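Local structure of cytochrome P450 (6G5O) at residues Q25-T30 with D288-L293; P54-I59 with G271-E276; Y175-I180 with E209-M214. The protein belongs to the cytochrome P450 family of haem proteins and holds protoporphyrin IX containing Fe in a largely helical fold. All blocks are in the same frame, centred on the assembly; numbering follows the deposited sequence.

Interaction 1: residues Q25-T30 with D288-L293; sequences QDDPVT and DSRISL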
loop_
_atom_site.group_PDB
_atom_site.type_symbol
_atom_site.label_atom_id
_atom_site.label_comp_id
_atom_site.label_asym_id
_atom_site.label_seq_id
_atom_site.Cartn_x
_atom_site.Cartn_y
_atom_site.Cartn_z
ATOM N N GLN A 25 -14.809 3.548 -17.118
ATOM C CA GLN A 25 -14.419 4.418 -18.258
ATOM C C GLN A 25 -14.298 3.683 -19.604
ATOM O O GLN A 25 -13.291 3.801 -20.300
ATOM C CB GLN A 25 -13.134 5.204 -17.908
ATOM C CG GLN A 25 -13.365 6.202 -16.781
ATOM C CD GLN A 25 -12.101 6.707 -16.123
ATOM O OE1 GLN A 25 -11.473 6.007 -15.320
ATOM N NE2 GLN A 25 -11.753 7.956 -16.413
ATOM N N ASP A 26 -15.334 2.917 -19.944
ATOM C CA ASP A 26 -15.447 2.238 -21.244
ATOM C C ASP A 26 -14.376 1.159 -21.462
ATOM O O ASP A 26 -14.166 0.696 -22.585
ATOM C CB ASP A 26 -15.450 3.256 -22.405
ATOM N N ASP A 27 -13.737 0.740 -20.369
ATOM C CA ASP A 27 -12.638 -0.226 -20.399
ATOM C C ASP A 27 -12.938 -1.290 -19.349
ATOM O O ASP A 27 -12.399 -1.252 -18.236
ATOM C CB ASP A 27 -11.305 0.483 -20.102
ATOM C CG ASP A 27 -10.087 -0.379 -20.399
ATOM O OD1 ASP A 27 -10.241 -1.582 -20.756
ATOM O OD2 ASP A 27 -8.959 0.167 -20.270
ATOM N N PRO A 28 -13.807 -2.248 -19.693
ATOM C CA PRO A 28 -14.326 -3.093 -18.618
ATOM C C PRO A 28 -13.303 -4.118 -18.056
ATOM O O PRO A 28 -12.340 -4.494 -18.735
ATOM C CB PRO A 28 -15.525 -3.768 -19.281
ATOM C CG PRO A 28 -15.137 -3.872 -20.738
ATOM C CD PRO A 28 -14.201 -2.731 -21.032
ATOM N N VAL A 29 -13.549 -4.564 -16.825
ATOM C CA VAL A 29 -12.584 -5.345 -16.037
ATOM C C VAL A 29 -13.177 -6.686 -15.599
ATOM O O VAL A 29 -14.252 -6.736 -15.019
ATOM C CB VAL A 29 -12.138 -4.567 -14.756
ATOM C CG1 VAL A 29 -11.261 -5.416 -13.846
ATOM C CG2 VAL A 29 -11.387 -3.291 -15.124
ATOM N N THR A 30 -12.450 -7.757 -15.881
ATOM C CA THR A 30 -12.686 -9.072 -15.292
ATOM C C THR A 30 -11.809 -9.311 -14.023
ATOM O O THR A 30 -10.610 -9.564 -14.127
ATOM C CB THR A 30 -12.368 -10.156 -16.330
ATOM O OG1 THR A 30 -13.094 -9.884 -17.537
ATOM C CG2 THR A 30 -12.774 -11.524 -15.800
ATOM N N ASP A 288 -6.625 -7.414 -25.445
ATOM C CA ASP A 288 -6.796 -5.973 -25.228
ATOM C C ASP A 288 -7.888 -5.615 -24.225
ATOM O O ASP A 288 -8.210 -4.450 -24.118
ATOM C CB ASP A 288 -7.023 -5.186 -26.549
ATOM N N SER A 289 -8.457 -6.561 -23.473
ATOM C CA SER A 289 -9.302 -6.185 -22.329
ATOM C C SER A 289 -8.431 -6.184 -21.054
ATOM O O SER A 289 -7.257 -6.521 -21.093
ATOM C CB SER A 289 -10.475 -7.149 -22.179
ATOM O OG SER A 289 -10.041 -8.453 -21.811
ATOM N N ARG A 290 -9.021 -5.799 -19.936
ATOM C CA ARG A 290 -8.324 -5.758 -18.655
ATOM C C ARG A 290 -8.803 -6.846 -17.694
ATOM O O ARG A 290 -10.003 -7.128 -17.627
ATOM C CB ARG A 290 -8.577 -4.398 -17.994
ATOM C CG ARG A 290 -7.982 -3.241 -18.766
ATOM C CD ARG A 290 -7.765 -2.056 -17.867
ATOM N NE ARG A 290 -9.013 -1.440 -17.447
ATOM C CZ ARG A 290 -9.112 -0.522 -16.490
ATOM N NH1 ARG A 290 -8.032 -0.137 -15.810
ATOM N NH2 ARG A 290 -10.296 0.009 -16.187
ATOM N N ILE A 291 -7.875 -7.450 -16.952
ATOM C CA ILE A 291 -8.262 -8.234 -15.777
ATOM C C ILE A 291 -7.795 -7.475 -14.563
ATOM O O ILE A 291 -7.069 -6.492 -14.709
ATOM C CB ILE A 291 -7.716 -9.670 -15.785
ATOM C CG1 ILE A 291 -6.193 -9.719 -15.812
ATOM C CG2 ILE A 291 -8.256 -10.440 -16.960
ATOM C CD1 ILE A 291 -5.596 -9.972 -14.455
ATOM N N SER A 292 -8.261 -7.878 -13.384
ATOM C CA SER A 292 -7.710 -7.369 -12.146
ATOM C C SER A 292 -7.262 -8.538 -11.249
ATOM O O SER A 292 -7.855 -9.608 -11.249
ATOM C CB SER A 292 -8.653 -6.406 -11.429
ATOM O OG SER A 292 -9.490 -7.011 -10.465
ATOM N N LEU A 293 -6.161 -8.319 -10.544
ATOM C CA LEU A 293 -5.662 -9.217 -9.518
ATOM C C LEU A 293 -6.224 -8.690 -8.209
ATOM O O LEU A 293 -5.774 -7.677 -7.722
ATOM C CB LEU A 293 -4.158 -9.186 -9.526
ATOM C CG LEU A 293 -3.523 -9.485 -10.879
ATOM C CD1 LEU A 293 -2.023 -9.263 -10.947
ATOM C CD2 LEU A 293 -3.826 -10.913 -11.250
#

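Interaction 2: residues P54-I59 with G271-E276; sequences PGRIVI and GRVVTE. With HEM (protoporphyrin IX containing Fe), chain C.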
loop_
_atom_site.group_PDB
_atom_site.type_symbol
_atom_site.label_atom_id
_atom_site.label_comp_id
_atom_site.label_asym_id
_atom_site.label_seq_id
_atom_site.Cartn_x
_atom_site.Cartn_y
_atom_site.Cartn_z
ATOM N N PRO A 54 0.474 4.282 -20.203
ATOM C CA PRO A 54 0.543 4.707 -18.811
ATOM C C PRO A 54 -0.811 5.025 -18.251
ATOM O O PRO A 54 -1.592 5.693 -18.907
ATOM C CB PRO A 54 1.418 5.952 -18.880
ATOM C CG PRO A 54 2.357 5.642 -20.020
ATOM C CD PRO A 54 1.507 4.943 -21.034
ATOM N N GLY A 55 -1.086 4.527 -17.044
ATOM C CA GLY A 55 -2.371 4.757 -16.387
ATOM C C GLY A 55 -3.381 3.653 -16.583
ATOM O O GLY A 55 -4.361 3.540 -15.827
ATOM N N ARG A 56 -3.169 2.823 -17.580
ATOM C CA ARG A 56 -4.211 1.881 -17.943
ATOM C C ARG A 56 -4.434 0.749 -16.946
ATOM O O ARG A 56 -5.578 0.334 -16.752
ATOM C CB ARG A 56 -3.964 1.286 -19.317
ATOM C CG ARG A 56 -5.281 0.967 -20.003
ATOM C CD ARG A 56 -5.110 0.294 -21.357
ATOM N NE ARG A 56 -6.356 -0.413 -21.662
ATOM C CZ ARG A 56 -6.483 -1.443 -22.489
ATOM N NH1 ARG A 56 -5.446 -1.937 -23.175
ATOM N NH2 ARG A 56 -7.690 -1.974 -22.639
ATOM N N ILE A 57 -3.368 0.242 -16.323
ATOM C CA ILE A 57 -3.513 -0.907 -15.428
ATOM C C ILE A 57 -4.080 -0.521 -14.056
ATOM O O ILE A 57 -4.379 -1.384 -13.263
ATOM C CB ILE A 57 -2.222 -1.727 -15.249
ATOM C CG1 ILE A 57 -1.160 -0.948 -14.458
ATOM C CG2 ILE A 57 -1.703 -2.203 -16.588
ATOM C CD1 ILE A 57 0.239 -1.563 -14.508
ATOM N N VAL A 58 -4.239 0.766 -13.769
ATOM C CA VAL A 58 -4.818 1.173 -12.491
ATOM C C VAL A 58 -6.347 1.132 -12.604
ATOM O O VAL A 58 -6.913 1.159 -13.728
ATOM C CB VAL A 58 -4.350 2.581 -12.080
ATOM C CG1 VAL A 58 -4.780 2.933 -10.649
ATOM C CG2 VAL A 58 -2.837 2.683 -12.210
ATOM N N ILE A 59 -7.005 1.058 -11.437
ATOM C CA ILE A 59 -8.451 1.041 -11.331
ATOM C C ILE A 59 -8.910 1.950 -10.185
ATOM O O ILE A 59 -8.696 1.617 -8.993
ATOM C CB ILE A 59 -8.972 -0.386 -11.115
ATOM C CG1 ILE A 59 -8.589 -1.275 -12.299
ATOM C CG2 ILE A 59 -10.492 -0.375 -10.949
ATOM C CD1 ILE A 59 -8.750 -2.755 -12.036
ATOM N N GLY A 271 -4.864 -3.793 -11.965
ATOM C CA GLY A 271 -5.123 -4.349 -13.265
ATOM C C GLY A 271 -3.917 -4.900 -13.964
ATOM O O GLY A 271 -2.775 -4.623 -13.579
ATOM N N ARG A 272 -4.201 -5.669 -15.018
ATOM C CA ARG A 272 -3.260 -6.037 -16.061
ATOM C C ARG A 272 -4.014 -5.950 -17.419
ATOM O O ARG A 272 -5.254 -5.952 -17.462
ATOM C CB ARG A 272 -2.780 -7.461 -15.860
ATOM C CG ARG A 272 -2.048 -7.740 -14.562
ATOM C CD ARG A 272 -0.624 -7.214 -14.615
ATOM N NE ARG A 272 0.232 -7.656 -13.502
ATOM C CZ ARG A 272 0.341 -7.023 -12.329
ATOM N NH1 ARG A 272 -0.394 -5.945 -12.040
ATOM N NH2 ARG A 272 1.187 -7.496 -11.417
ATOM N N VAL A 273 -3.271 -5.906 -18.514
ATOM C CA VAL A 273 -3.861 -5.915 -19.855
ATOM C C VAL A 273 -3.622 -7.281 -20.493
ATOM O O VAL A 273 -2.487 -7.773 -20.531
ATOM C CB VAL A 273 -3.262 -4.775 -20.716
ATOM C CG1 VAL A 273 -3.432 -5.034 -22.223
ATOM C CG2 VAL A 273 -3.878 -3.450 -20.287
ATOM N N VAL A 274 -4.693 -7.886 -20.991
ATOM C CA VAL A 274 -4.619 -9.230 -21.616
ATOM C C VAL A 274 -4.038 -9.103 -23.043
ATOM O O VAL A 274 -4.441 -8.235 -23.790
ATOM C CB VAL A 274 -6.020 -9.893 -21.676
ATOM C CG1 VAL A 274 -5.913 -11.304 -22.231
ATOM C CG2 VAL A 274 -6.683 -9.914 -20.303
ATOM N N THR A 275 -3.067 -9.927 -23.396
ATOM C CA THR A 275 -2.344 -9.712 -24.640
ATOM C C THR A 275 -2.771 -10.681 -25.727
ATOM O O THR A 275 -2.294 -10.596 -26.855
ATOM C CB THR A 275 -0.810 -9.862 -24.449
ATOM O OG1 THR A 275 -0.492 -11.191 -24.026
ATOM C CG2 THR A 275 -0.262 -8.835 -23.423
ATOM N N GLU A 276 -3.629 -11.637 -25.381
ATOM C CA GLU A 276 -4.011 -12.730 -26.285
ATOM C C GLU A 276 -5.246 -13.401 -25.701
ATOM O O GLU A 276 -5.435 -13.369 -24.488
ATOM C CB GLU A 276 -2.869 -13.754 -26.450
ATOM C CG GLU A 276 -2.512 -14.532 -25.191
ATOM C CD GLU A 276 -1.343 -15.503 -25.369
ATOM O OE1 GLU A 276 -0.959 -15.784 -26.523
ATOM O OE2 GLU A 276 -0.796 -16.004 -24.353
HETATM C CHA HEM C . 3.738 -2.471 -5.659
HETATM C CHB HEM C . 0.729 -2.926 -1.908
HETATM C CHC HEM C . 3.153 0.474 0.491
HETATM C CHD HEM C . 5.738 1.359 -3.440
HETATM C C1A HEM C . 2.726 -2.901 -4.830
HETATM C C2A HEM C . 1.797 -3.935 -5.144
HETATM C C3A HEM C . 0.990 -4.050 -4.100
HETATM C C4A HEM C . 1.360 -3.101 -3.120
HETATM C CMA HEM C . -0.120 -5.044 -4.011
HETATM C CAA HEM C . 1.726 -4.820 -6.388
HETATM C CBA HEM C . 1.148 -4.027 -7.549
HETATM C CGA HEM C . 1.156 -4.839 -8.826
HETATM O O1A HEM C . 1.124 -4.250 -9.903
HETATM O O2A HEM C . 1.211 -6.082 -8.842
HETATM C C1B HEM C . 1.134 -2.039 -0.932
HETATM C C2B HEM C . 0.563 -2.042 0.357
HETATM C C3B HEM C . 1.224 -1.061 1.060
HETATM C C4B HEM C . 2.236 -0.499 0.110
HETATM C CMB HEM C . -0.574 -2.899 0.825
HETATM C CAB HEM C . 1.143 -0.597 2.442
HETATM C CBB HEM C . 0.481 -1.191 3.416
HETATM C C1C HEM C . 4.082 1.022 -0.355
HETATM C C2C HEM C . 4.874 2.132 -0.069
HETATM C C3C HEM C . 5.578 2.428 -1.209
HETATM C C4C HEM C . 5.209 1.454 -2.172
HETATM C CMC HEM C . 4.959 2.864 1.234
HETATM C CAC HEM C . 6.578 3.484 -1.414
HETATM C CBC HEM C . 6.988 4.397 -0.539
HETATM C C1D HEM C . 5.421 0.324 -4.335
HETATM C C2D HEM C . 6.104 0.185 -5.634
HETATM C C3D HEM C . 5.578 -0.885 -6.253
HETATM C C4D HEM C . 4.528 -1.365 -5.348
HETATM C CMD HEM C . 7.218 1.057 -6.104
HETATM C CAD HEM C . 5.968 -1.427 -7.617
HETATM C CBD HEM C . 6.940 -2.618 -7.603
HETATM C CGD HEM C . 7.317 -3.031 -9.039
HETATM O O1D HEM C . 6.643 -2.606 -10.042
HETATM O O2D HEM C . 8.307 -3.801 -9.288
HETATM N NA HEM C . 2.412 -2.362 -3.592
HETATM N NB HEM C . 2.095 -1.120 -1.039
HETATM N NC HEM C . 4.259 0.629 -1.634
HETATM N ND HEM C . 4.508 -0.628 -4.226
HETATM FE FE HEM C . 3.360 -0.884 -2.718
HETATM O O HOH W 1 1.673 0.407 -3.458
#

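Interaction 3: residues Y175-I180 with E209-M214; sequences YIDEQI and EVKGVM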
loop_
_atom_site.group_PDB
_atom_site.type_symbol
_atom_site.label_atom_id
_atom_site.label_comp_id
_atom_site.label_asym_id
_atom_site.label_seq_id
_atom_site.Cartn_x
_atom_site.Cartn_y
_atom_site.Cartn_z
ATOM N N TYR A 175 5.131 19.366 -8.591
ATOM C CA TYR A 175 6.023 19.409 -7.459
ATOM C C TYR A 175 7.206 18.440 -7.656
ATOM O O TYR A 175 8.341 18.762 -7.301
ATOM C CB TYR A 175 5.246 19.108 -6.180
ATOM C CG TYR A 175 6.096 18.773 -4.992
ATOM C CD1 TYR A 175 6.499 17.461 -4.754
ATOM C CD2 TYR A 175 6.465 19.746 -4.088
ATOM C CE1 TYR A 175 7.241 17.129 -3.631
ATOM C CE2 TYR A 175 7.212 19.437 -2.973
ATOM C CZ TYR A 175 7.607 18.120 -2.742
ATOM O OH TYR A 175 8.376 17.819 -1.631
ATOM N N ILE A 176 6.933 17.270 -8.222
ATOM C CA ILE A 176 7.980 16.278 -8.503
ATOM C C ILE A 176 8.936 16.855 -9.538
ATOM O O ILE A 176 10.143 16.830 -9.314
ATOM C CB ILE A 176 7.411 14.922 -9.017
ATOM C CG1 ILE A 176 6.551 14.237 -7.949
ATOM C CG2 ILE A 176 8.519 13.968 -9.485
ATOM C CD1 ILE A 176 7.315 13.680 -6.789
ATOM N N ASP A 177 8.400 17.386 -10.650
ATOM C CA ASP A 177 9.218 18.122 -11.671
ATOM C C ASP A 177 10.143 19.142 -11.016
ATOM O O ASP A 177 11.330 19.215 -11.372
ATOM C CB ASP A 177 8.349 18.876 -12.689
ATOM C CG ASP A 177 7.744 17.980 -13.732
ATOM O OD1 ASP A 177 8.393 16.987 -14.126
ATOM O OD2 ASP A 177 6.604 18.288 -14.173
ATOM N N GLU A 178 9.613 19.897 -10.040
ATOM C CA GLU A 178 10.410 20.932 -9.368
ATOM C C GLU A 178 11.551 20.353 -8.540
ATOM O O GLU A 178 12.672 20.848 -8.629
ATOM C CB GLU A 178 9.551 21.883 -8.500
ATOM C CG GLU A 178 8.587 22.821 -9.248
ATOM C CD GLU A 178 9.144 23.444 -10.546
ATOM O OE1 GLU A 178 8.551 23.211 -11.637
ATOM O OE2 GLU A 178 10.169 24.169 -10.489
ATOM N N GLN A 179 11.288 19.309 -7.746
ATOM C CA GLN A 179 12.358 18.671 -7.002
ATOM C C GLN A 179 13.413 18.026 -7.922
ATOM O O GLN A 179 14.590 18.031 -7.596
ATOM C CB GLN A 179 11.791 17.612 -6.055
ATOM C CG GLN A 179 10.742 18.126 -5.062
ATOM C CD GLN A 179 11.315 19.066 -4.064
ATOM O OE1 GLN A 179 12.477 18.928 -3.605
ATOM N NE2 GLN A 179 10.539 20.068 -3.751
ATOM N N ILE A 180 13.006 17.453 -9.056
ATOM C CA ILE A 180 13.984 16.838 -9.985
ATOM C C ILE A 180 14.916 17.939 -10.504
ATOM O O ILE A 180 16.136 17.782 -10.468
ATOM C CB ILE A 180 13.292 16.050 -11.129
ATOM C CG1 ILE A 180 12.676 14.788 -10.560
ATOM C CG2 ILE A 180 14.269 15.620 -12.234
ATOM C CD1 ILE A 180 11.670 14.111 -11.457
ATOM N N GLU A 209 12.597 9.366 -16.498
ATOM C CA GLU A 209 12.653 8.096 -15.772
ATOM C C GLU A 209 12.597 8.344 -14.264
ATOM O O GLU A 209 11.913 7.645 -13.576
ATOM C CB GLU A 209 13.893 7.300 -16.145
ATOM C CG GLU A 209 13.752 6.620 -17.505
ATOM C CD GLU A 209 15.091 6.210 -18.074
ATOM O OE1 GLU A 209 15.972 7.077 -18.106
ATOM O OE2 GLU A 209 15.293 5.024 -18.429
ATOM N N VAL A 210 13.281 9.359 -13.772
ATOM C CA VAL A 210 13.291 9.660 -12.343
ATOM C C VAL A 210 11.885 10.023 -11.928
ATOM O O VAL A 210 11.428 9.594 -10.885
ATOM C CB VAL A 210 14.327 10.769 -12.011
ATOM C CG1 VAL A 210 14.248 11.242 -10.544
ATOM C CG2 VAL A 210 15.714 10.232 -12.283
ATOM N N LYS A 211 11.173 10.753 -12.780
ATOM C CA LYS A 211 9.826 11.168 -12.459
ATOM C C LYS A 211 8.902 9.949 -12.362
ATOM O O LYS A 211 8.018 9.877 -11.500
ATOM C CB LYS A 211 9.326 12.143 -13.524
ATOM C CG LYS A 211 7.916 12.661 -13.313
ATOM C CD LYS A 211 7.499 13.580 -14.451
ATOM C CE LYS A 211 6.039 14.021 -14.312
ATOM N NZ LYS A 211 5.704 15.160 -15.205
ATOM N N GLY A 212 9.118 8.999 -13.276
ATOM C CA GLY A 212 8.451 7.699 -13.263
ATOM C C GLY A 212 8.569 6.921 -11.935
ATOM O O GLY A 212 7.584 6.348 -11.458
ATOM N N VAL A 213 9.754 6.937 -11.340
ATOM C CA VAL A 213 9.967 6.302 -10.068
ATOM C C VAL A 213 9.350 7.112 -8.931
ATOM O O VAL A 213 8.771 6.554 -7.997
ATOM C CB VAL A 213 11.477 6.152 -9.770
ATOM C CG1 VAL A 213 11.689 5.482 -8.398
ATOM C CG2 VAL A 213 12.153 5.355 -10.893
ATOM N N MET A 214 9.518 8.430 -9.003
ATOM C CA MET A 214 9.135 9.302 -7.891
ATOM C C MET A 214 7.634 9.524 -7.743
ATOM O O MET A 214 7.102 9.480 -6.610
ATOM C CB MET A 214 9.889 10.618 -7.949
ATOM C CG MET A 214 11.377 10.520 -7.696
ATOM S SD MET A 214 11.832 9.617 -6.196
ATOM C CE MET A 214 10.970 10.655 -4.978
#

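Interaction 1: residues Q25-T30 with D288-L293
Two inner strands of the mixed five-stranded sheet of this P450, 29-32 and 290-293, run parallel side by side, with Val29 paired with Arg290 and Thr30 with Ile291. Thr30 N gives a nearly straight bond (168°) to Arg290 O at 3.1 Å, lying in the carbonyl plane. One step on, Ser292 N reaches Thr30 O at 3.0 Å, but from above the plane of that carbonyl. Val29 sends its two methyls different ways: CG1 rests on Ser292 CB at 3.7 Å, while CG2 lies over one guanidinium face, 3.6 Å from Arg290 NH2. The Arg290 chain bends at chi3 (-70°), which brings NH2 to the backbone O of Asp27 at 3.2 Å, in the plane of the guanidinium at its edge; NE adds a weak bond to the same oxygen. Asp27 carries its CG anti to the backbone N and crosses the arginine at about a right angle. Asp27 OD2 lies 3.2 Å from Arg290 NE, well out of the guanidinium plane, so the attraction is one of charge without a directed N-H. Further out, Arg56 NE pairs with Asp27 OD2, Asp24 forms a second salt bridge with Arg290 NH2, and Val58 O takes a hydrogen bond from Arg290 NH1.

Interaction 2: residues P54-I59 with G271-E276
Gly271, near the start of strand 270-274, comes nearest to the 54-59 loop, which lies between strand 48-49 and helix 79-92: Gly271 N gives a weak, bent hydrogen bond (129°) to Ile57 O at 2.8 Å. Gly271 lies so close that a CB at its position would run into Ile57 O. CD1 of Ile59 comes in beside the same residue, 4.0 Å from Gly271 N, and CB of Ile57 sits against Gly271 O. Arg272 points away from the loop and bends at chi2 (-77°) toward the haem. As in other P450s, a basic side chain from the beta sheet pairs with a haem propionate. Arg272 NH2 meets O2A of the haem at 2.9 Å, almost straight at 172°, and Arg272 NH1 reaches O1A at 3.1 Å, with the propionate carboxyl carbon in the guanidinium plane at its edge. Arg272 NH1 also bonds to Gly271 O, 3.1 Å away, which helps fix the rotation of the group; His80, His328 and Arg84 also hydrogen-bond the haem. Val273 turns back toward the loop. Val273 CG2 touches NH1 of Arg56 at 3.6 Å, over one face of a guanidinium whose NH2 bonds to Asp288 O and whose NE pairs with Asp27.

Interaction 3: residues Y175-I180 with E209-M214
The short helical segments 175-180 and 209-214 run 10.2 Å apart at closest approach, with their N-to-C directions 127° from each other, and their backbones come nearest at Ile176 and Lys211. Ile176 and Ile180, one turn apart, both point toward the second helix. CG2 of Ile176, anti to the backbone N, lies 3.9 Å from Met214 CB and also reaches the CG of Lys211. Beyond CB the Met214 chain turns away, bent at chi2 and chi3, so its base carries this contact. Ile180 extends its CD1 (chi2 164°) onto the backbone of Lys211, 3.6 Å from the CA, while its CG1 meets CG1 of Val210 at 3.9 Å as the two side chains slide past each other in opposite directions. In terms of the P450 fold, helix G (169-185) crosses the N-terminal half of helix I (207-220); Phe218, farther along the latter, also touches Ile176, and Leu196 of helix 191-196 touches Val210. Lys211 runs fully extended beyond CG across the side of the contact, obliquely to Asp177. Lys211 NZ stands 3.4 Å from both OD1 and OD2 of Asp177, a salt bridge whose two hydrogen bonds are long and weak.

From the N terminus, the chain first lays down 25-30, which pairs with 288-293 much later in the chain, closing the longest of the three loops as interaction 1. Segment 54-59 comes next and is met by 271-276, so the loop of interaction 2 lies wholly within that of interaction 1. Interaction 3, between 175-180 and 209-214, closes the shortest loop, inside both others; none of the three cross. Interactions 1 and 2 adjoin, their centres about 7 Å apart, because strands 290-293 and 270-274 are neighbours in one sheet, and the 54-59 loop packs against strand 270-274. Interaction 3 sits in the helices, its centre about 23 Å from that of interaction 2.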